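Local atomic coordinates of coat protein (Sulfolobus turreted icosahedral virus, PDB entry 2BBD), a protein that is the major capsid protein of an archaeal virus and builds its icosahedral shell, with a fold that points to common ancestry with eukaryotic and bacterial viruses. Residues R26-R31 against L120-T126; S78-I84 against Q214-V218; I22-R26 against M127-I131. One frame throughout, in Å; residues are numbered along the deposited sequence.

Overall arrangement
From the N terminus, strand 19-24 and the loop after it supply I22-R26 to contact 3, and R26-R31, running into strand 29-43, serves contact 1; R26 belongs to both. The chain passes through S78-I84, the N-cap and first turns of helix 79-89, before L120-T126 and M127-I131 return. Contact 1 closes a loop that lies within the longer one closed by contact 3, their centres about 9 Å apart. Contact 2 crosses both, because Q214-V218 comes later. Contact 1 joins strands 29-43 and 108-123 of the five-stranded sheet; contact 3 sets edge strand 19-24 of the mixed sheet beside the start of strand 131-137; contact 2, about 25 Å from contact 1 between centres, ties helix 79-89 to strand 210-219.

Contact 1 of 3, residues R26-R31 against L120-T126; sequences RNNFIR and LARFPAT
F29 lays one face of its ring on P124, whose CA sits 3.5 Å from the F29 ring centroid, 7° off the normal, a CH-pi contact; P124 CB reaches F29 CZ on the same side. T126 OG1 lies at the edge of this ring, 3.4 Å from F29 CE2. I30, whose side chain lies on the same sheet face as that of F123, meets A125 CB with CD1 at 3.5 Å, and its CG2, set anti to the backbone N, runs beside L120 CD2. Backbone hydrogen bonds pair I30 with F123 between strands 29-43 and 108-123 of the five-stranded antiparallel sheet: I30 N gives to F123 O (2.9 Å), F123 N returns a more bent bond to I30 O, and L120 N bonds R31 O. F123 O also takes the F29 CA hydrogen in a CA-H...O contact, while P124 centres an inverse gamma turn. R31 NH1 lies 3.9 Å from R122 CG, the two chains crossing obliquely with guanidinium planes 83° apart. Both arginines form salt bridges with E157, R122 also with E163 and E167, and these carboxylates, E157 being shared, probably offset the like charges beside the main-chain bonds and apolar contacts.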
# COMPACT_ATOMS: atom_id res chain seq x y z
N ARG A 26 13.85 12.94 -12.38
CA ARG A 26 12.72 13.78 -12.81
C ARG A 26 12.78 14.10 -14.30
O ARG A 26 12.75 15.27 -14.69
CB ARG A 26 12.73 15.07 -11.99
CG ARG A 26 12.68 14.81 -10.50
CD ARG A 26 12.68 16.08 -9.66
NE ARG A 26 13.97 16.76 -9.70
CZ ARG A 26 14.31 17.68 -10.60
NH1 ARG A 26 13.45 18.03 -11.54
NH2 ARG A 26 15.51 18.25 -10.54
N ASN A 27 12.83 13.06 -15.12
CA ASN A 27 12.90 13.21 -16.56
C ASN A 27 11.63 13.76 -17.17
O ASN A 27 11.67 14.43 -18.20
CB ASN A 27 13.21 11.86 -17.21
CG ASN A 27 14.53 11.29 -16.77
OD1 ASN A 27 14.88 10.16 -17.12
ND2 ASN A 27 15.29 12.06 -15.99
N ASN A 28 10.51 13.45 -16.55
CA ASN A 28 9.20 13.89 -17.02
C ASN A 28 8.22 13.64 -15.90
O ASN A 28 8.62 13.31 -14.77
CB ASN A 28 8.77 13.08 -18.24
CG ASN A 28 9.16 13.73 -19.55
OD1 ASN A 28 8.85 14.90 -19.79
ND2 ASN A 28 9.84 12.97 -20.41
N PHE A 29 6.94 13.79 -16.20
CA PHE A 29 5.91 13.51 -15.21
C PHE A 29 6.00 12.00 -14.98
O PHE A 29 6.39 11.25 -15.88
CB PHE A 29 4.52 13.89 -15.75
CG PHE A 29 4.18 15.35 -15.56
CD1 PHE A 29 2.85 15.75 -15.39
CD2 PHE A 29 5.17 16.33 -15.56
CE1 PHE A 29 2.51 17.10 -15.22
CE2 PHE A 29 4.85 17.69 -15.39
CZ PHE A 29 3.52 18.07 -15.22
N ILE A 30 5.65 11.56 -13.78
CA ILE A 30 5.72 10.14 -13.42
C ILE A 30 4.35 9.55 -13.10
O ILE A 30 3.64 10.08 -12.25
CB ILE A 30 6.65 9.95 -12.20
CG1 ILE A 30 8.08 10.39 -12.57
CG2 ILE A 30 6.61 8.50 -11.71
CD1 ILE A 30 9.02 10.54 -11.37
N ARG A 31 3.98 8.47 -13.78
CA ARG A 31 2.70 7.82 -13.53
C ARG A 31 2.87 6.71 -12.49
O ARG A 31 1.97 6.46 -11.69
CB ARG A 31 2.13 7.26 -14.83
CG ARG A 31 1.74 8.33 -15.85
CD ARG A 31 1.19 7.69 -17.09
NE ARG A 31 -0.10 7.07 -16.82
CZ ARG A 31 -1.23 7.75 -16.69
NH1 ARG A 31 -1.22 9.07 -16.81
NH2 ARG A 31 -2.36 7.12 -16.42
N LEU A 120 1.43 6.84 -8.85
CA LEU A 120 1.58 8.26 -8.54
C LEU A 120 0.62 9.11 -9.36
O LEU A 120 0.86 10.30 -9.53
CB LEU A 120 3.00 8.74 -8.82
CG LEU A 120 4.13 8.35 -7.86
CD1 LEU A 120 4.41 6.87 -7.97
CD2 LEU A 120 5.37 9.15 -8.19
N ALA A 121 -0.46 8.51 -9.86
CA ALA A 121 -1.42 9.24 -10.68
C ALA A 121 -0.60 9.84 -11.82
O ALA A 121 -0.08 9.10 -12.66
CB ALA A 121 -2.08 10.34 -9.84
N ARG A 122 -0.50 11.16 -11.88
CA ARG A 122 0.33 11.78 -12.91
C ARG A 122 1.08 12.91 -12.22
O ARG A 122 0.76 14.08 -12.37
CB ARG A 122 -0.50 12.31 -14.08
CG ARG A 122 0.32 12.38 -15.36
CD ARG A 122 -0.47 12.92 -16.53
NE ARG A 122 -0.88 14.30 -16.31
CZ ARG A 122 -1.46 15.06 -17.24
NH1 ARG A 122 -1.70 14.56 -18.45
NH2 ARG A 122 -1.79 16.31 -16.96
N PHE A 123 2.08 12.51 -11.44
CA PHE A 123 2.92 13.41 -10.65
C PHE A 123 3.80 14.33 -11.50
O PHE A 123 4.54 13.87 -12.36
CB PHE A 123 3.78 12.57 -9.72
CG PHE A 123 4.43 13.34 -8.62
CD1 PHE A 123 3.68 13.82 -7.56
CD2 PHE A 123 5.81 13.58 -8.65
CE1 PHE A 123 4.29 14.54 -6.53
CE2 PHE A 123 6.42 14.30 -7.62
CZ PHE A 123 5.66 14.78 -6.56
N PRO A 124 3.72 15.65 -11.25
CA PRO A 124 4.52 16.64 -11.99
C PRO A 124 5.96 16.67 -11.47
O PRO A 124 6.42 17.66 -10.89
CB PRO A 124 3.76 17.94 -11.73
CG PRO A 124 3.31 17.76 -10.29
CD PRO A 124 2.85 16.30 -10.25
N ALA A 125 6.66 15.56 -11.68
CA ALA A 125 8.02 15.39 -11.20
C ALA A 125 9.01 16.46 -11.65
O ALA A 125 9.91 16.82 -10.91
CB ALA A 125 8.53 14.01 -11.59
N THR A 126 8.83 16.98 -12.86
CA THR A 126 9.73 18.00 -13.38
C THR A 126 9.54 19.35 -12.68
O THR A 126 10.30 20.28 -12.91
CB THR A 126 9.54 18.19 -14.89
OG1 THR A 126 8.18 18.56 -15.16
CG2 THR A 126 9.86 16.90 -15.64

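Contact 2 of 3, residues S78-I84 against Q214-V218; sequences SGTGLGI and QLVYV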
# COMPACT_ATOMS: atom_id res chain seq x y z
N SER A 78 4.17 -0.49 4.80
CA SER A 78 5.06 -1.60 5.09
C SER A 78 5.19 -2.42 3.80
O SER A 78 4.37 -2.28 2.89
CB SER A 78 4.46 -2.47 6.19
OG SER A 78 3.19 -2.98 5.82
N GLY A 79 6.21 -3.26 3.71
CA GLY A 79 6.35 -4.09 2.53
C GLY A 79 5.18 -5.07 2.49
O GLY A 79 4.68 -5.44 1.42
N THR A 80 4.73 -5.48 3.68
CA THR A 80 3.61 -6.41 3.83
C THR A 80 2.29 -5.85 3.29
O THR A 80 1.65 -6.46 2.44
CB THR A 80 3.40 -6.79 5.31
OG1 THR A 80 4.48 -7.61 5.76
CG2 THR A 80 2.08 -7.54 5.49
N GLY A 81 1.91 -4.67 3.78
CA GLY A 81 0.67 -4.05 3.34
C GLY A 81 0.59 -3.75 1.86
O GLY A 81 -0.43 -4.04 1.21
N LEU A 82 1.65 -3.15 1.31
CA LEU A 82 1.66 -2.82 -0.11
C LEU A 82 1.63 -4.11 -0.93
O LEU A 82 1.03 -4.14 -2.02
CB LEU A 82 2.90 -1.99 -0.46
CG LEU A 82 2.98 -1.45 -1.90
CD1 LEU A 82 1.74 -0.60 -2.21
CD2 LEU A 82 4.26 -0.60 -2.06
N GLY A 83 2.28 -5.15 -0.40
CA GLY A 83 2.34 -6.44 -1.07
C GLY A 83 0.96 -7.08 -1.13
O GLY A 83 0.56 -7.65 -2.15
N ILE A 84 0.22 -7.00 -0.04
CA ILE A 84 -1.12 -7.56 -0.01
C ILE A 84 -1.99 -6.75 -0.98
O ILE A 84 -2.85 -7.30 -1.67
CB ILE A 84 -1.69 -7.56 1.43
CG1 ILE A 84 -0.90 -8.57 2.28
CG2 ILE A 84 -3.17 -7.95 1.43
CD1 ILE A 84 -1.13 -8.45 3.77
N GLN A 214 -9.66 0.97 1.45
CA GLN A 214 -8.94 0.65 2.67
C GLN A 214 -8.64 -0.83 2.76
O GLN A 214 -9.54 -1.67 2.66
CB GLN A 214 -9.77 1.06 3.88
CG GLN A 214 -9.09 0.84 5.21
CD GLN A 214 -10.06 0.96 6.37
OE1 GLN A 214 -9.65 1.03 7.53
NE2 GLN A 214 -11.35 0.97 6.05
N LEU A 215 -7.36 -1.15 2.93
CA LEU A 215 -6.93 -2.53 3.08
C LEU A 215 -6.75 -2.76 4.56
O LEU A 215 -6.02 -2.03 5.23
CB LEU A 215 -5.61 -2.80 2.37
CG LEU A 215 -4.92 -4.10 2.84
CD1 LEU A 215 -5.83 -5.31 2.57
CD2 LEU A 215 -3.57 -4.27 2.13
N VAL A 216 -7.43 -3.76 5.09
CA VAL A 216 -7.32 -4.07 6.50
C VAL A 216 -6.89 -5.51 6.69
O VAL A 216 -7.44 -6.41 6.08
CB VAL A 216 -8.66 -3.90 7.24
CG1 VAL A 216 -8.48 -4.22 8.73
CG2 VAL A 216 -9.20 -2.48 7.04
N TYR A 217 -5.88 -5.71 7.53
CA TYR A 217 -5.44 -7.06 7.84
C TYR A 217 -5.13 -7.11 9.32
O TYR A 217 -4.75 -6.11 9.92
CB TYR A 217 -4.24 -7.51 7.00
CG TYR A 217 -3.00 -6.66 7.09
CD1 TYR A 217 -2.88 -5.49 6.35
CD2 TYR A 217 -1.92 -7.06 7.87
CE1 TYR A 217 -1.71 -4.73 6.38
CE2 TYR A 217 -0.74 -6.31 7.91
CZ TYR A 217 -0.64 -5.15 7.15
OH TYR A 217 0.53 -4.41 7.16
N VAL A 218 -5.32 -8.29 9.90
CA VAL A 218 -5.13 -8.48 11.33
C VAL A 218 -4.10 -9.55 11.67
O VAL A 218 -4.04 -10.60 11.03
CB VAL A 218 -6.50 -8.83 11.97
CG1 VAL A 218 -6.37 -8.92 13.45
CG2 VAL A 218 -7.52 -7.77 11.58
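Y217 sends its side chain from strand 214-218 to the first turn of helix 79-84. Its CB points toward the helix, and chi1 of 58° places CG between the backbone N and the carbonyl carbon, which carries the ring out to the helix start. I84 CD1 stands over one face of the ring, 4.3 Å from the Y217 centroid and 12° off its normal, in a CH-pi contact. Y217 CE1 passes G81 CA at 3.9 Å, and on the other edge Y217 CE2 meets T80 CG2, also at 3.9 Å. The helix begins with S78 as N-cap: S78 OG accepts from G81 N at 2.9 Å with an N-H...O angle of 165°. In the double jelly roll of this capsid lineage, the axes of helix 79-84 and strand 214-218 approach to 9.5 Å, their directions obliquely antiparallel. At the tip, Y217 OH comes 3.3 Å from S78 OG, and both hydroxyls are hydrogen-bonded to E187, Y217 OH to OE1 and S78 OG to OE2. Two residues earlier, L215 CD2 packs against the helix, 3.3 Å from G81 O and 3.8 Å from I84 CG2, the side chains crossing at about a right angle.

Contact 3 of 3, residues I22-R26 against M127-I131; sequences IKIPR and MVQNI
I24 N donates to I131 O at 2.8 Å along a nearly straight N-H...O line of 176°, while the return path from I131 N to I24 O runs through a water in place of a direct second bond: I131 N donates to it at 2.7 Å, and it donates to I24 O at 2.6 Å. On the buried side, I131 CG2 packs against I24 CB at 3.7 Å, the side chains crossing at about a right angle, and I131 CD1 reaches R26 CG. K23 folds back over the loop: bends at chi2 (59°) and chi4 bring its CD to 3.2 Å from I131 O and carry the ammonium end alongside N130. R26 turns a face of its guanidinium toward V128 O and Q129 OE1, with the amide plane of Q129 88° from its own. A second water accepts from N130 N at 3.0 Å and is weakly linked to R26 NE and Q129 OE1; R26 NE also hydrogen-bonds a bound methylpentanediol, probably from the crystallisation liquor. Strand 19-24, one of the two outermost strands of the mixed sheet within this chain, lies beside the start of strand 131-137, and I24 and I131 both rest on I30 of strand 29-43.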
# COMPACT_ATOMS: atom_id res chain seq x y z
N ILE A 22 16.64 5.93 -2.36
CA ILE A 22 16.82 5.91 -3.80
C ILE A 22 16.31 7.22 -4.40
O ILE A 22 15.18 7.62 -4.16
CB ILE A 22 16.05 4.74 -4.44
CG1 ILE A 22 16.52 3.41 -3.83
CG2 ILE A 22 16.27 4.71 -5.94
CD1 ILE A 22 15.67 2.20 -4.26
N LYS A 23 17.16 7.89 -5.17
CA LYS A 23 16.74 9.14 -5.78
C LYS A 23 16.01 8.82 -7.07
O LYS A 23 16.50 8.04 -7.89
CB LYS A 23 17.96 10.02 -6.08
CG LYS A 23 17.58 11.41 -6.57
CD LYS A 23 16.73 12.15 -5.54
CE LYS A 23 16.79 13.65 -5.77
NZ LYS A 23 18.21 14.13 -5.84
N ILE A 24 14.83 9.39 -7.25
CA ILE A 24 14.05 9.15 -8.45
C ILE A 24 14.31 10.27 -9.45
O ILE A 24 14.17 11.45 -9.14
CB ILE A 24 12.56 9.09 -8.11
CG1 ILE A 24 12.31 7.97 -7.09
CG2 ILE A 24 11.73 8.88 -9.37
CD1 ILE A 24 12.75 6.59 -7.57
N PRO A 25 14.72 9.91 -10.68
CA PRO A 25 15.01 10.90 -11.73
C PRO A 25 13.74 11.63 -12.19
O PRO A 25 12.69 11.01 -12.37
CB PRO A 25 15.61 10.06 -12.85
CG PRO A 25 16.12 8.82 -12.15
CD PRO A 25 15.04 8.55 -11.14
N ARG A 26 13.85 12.94 -12.38
CA ARG A 26 12.72 13.78 -12.81
C ARG A 26 12.78 14.10 -14.30
O ARG A 26 12.75 15.27 -14.69
CB ARG A 26 12.73 15.07 -11.99
CG ARG A 26 12.68 14.81 -10.50
CD ARG A 26 12.68 16.08 -9.66
NE ARG A 26 13.97 16.76 -9.70
CZ ARG A 26 14.31 17.68 -10.60
NH1 ARG A 26 13.45 18.03 -11.54
NH2 ARG A 26 15.51 18.25 -10.54
N MSE A 127 8.54 19.44 -11.81
CA MSE A 127 8.27 20.69 -11.12
C MSE A 127 8.60 20.67 -9.63
O MSE A 127 8.44 21.67 -8.93
CB MSE A 127 6.80 21.08 -11.34
CG MSE A 127 6.49 21.39 -12.80
SE MSE A 127 4.67 21.95 -13.14
CE MSE A 127 4.77 23.74 -12.40
N VAL A 128 9.07 19.52 -9.15
CA VAL A 128 9.41 19.39 -7.74
C VAL A 128 10.88 19.01 -7.57
O VAL A 128 11.57 18.71 -8.55
CB VAL A 128 8.54 18.30 -7.04
CG1 VAL A 128 7.06 18.58 -7.26
CG2 VAL A 128 8.92 16.93 -7.56
N GLN A 129 11.34 19.01 -6.33
CA GLN A 129 12.72 18.68 -6.01
C GLN A 129 12.85 17.44 -5.14
O GLN A 129 11.97 17.12 -4.35
CB GLN A 129 13.39 19.85 -5.26
CG GLN A 129 13.45 21.15 -6.03
CD GLN A 129 14.68 21.25 -6.91
OE1 GLN A 129 15.01 20.31 -7.63
NE2 GLN A 129 15.36 22.39 -6.85
N ASN A 130 13.97 16.75 -5.31
CA ASN A 130 14.32 15.58 -4.51
C ASN A 130 13.26 14.52 -4.22
O ASN A 130 12.76 14.40 -3.09
CB ASN A 130 14.93 16.08 -3.20
CG ASN A 130 16.12 17.02 -3.43
OD1 ASN A 130 16.26 18.04 -2.75
ND2 ASN A 130 16.98 16.66 -4.38
N ILE A 131 12.91 13.74 -5.24
CA ILE A 131 11.95 12.66 -5.07
C ILE A 131 12.79 11.48 -4.55
O ILE A 131 13.71 11.03 -5.23
CB ILE A 131 11.30 12.24 -6.40
CG1 ILE A 131 10.63 13.46 -7.06
CG2 ILE A 131 10.26 11.15 -6.14
CD1 ILE A 131 10.06 13.18 -8.45
O HOH W 1 14.37 13.55 -7.56
O HOH W 2 16.17 17.16 -7.24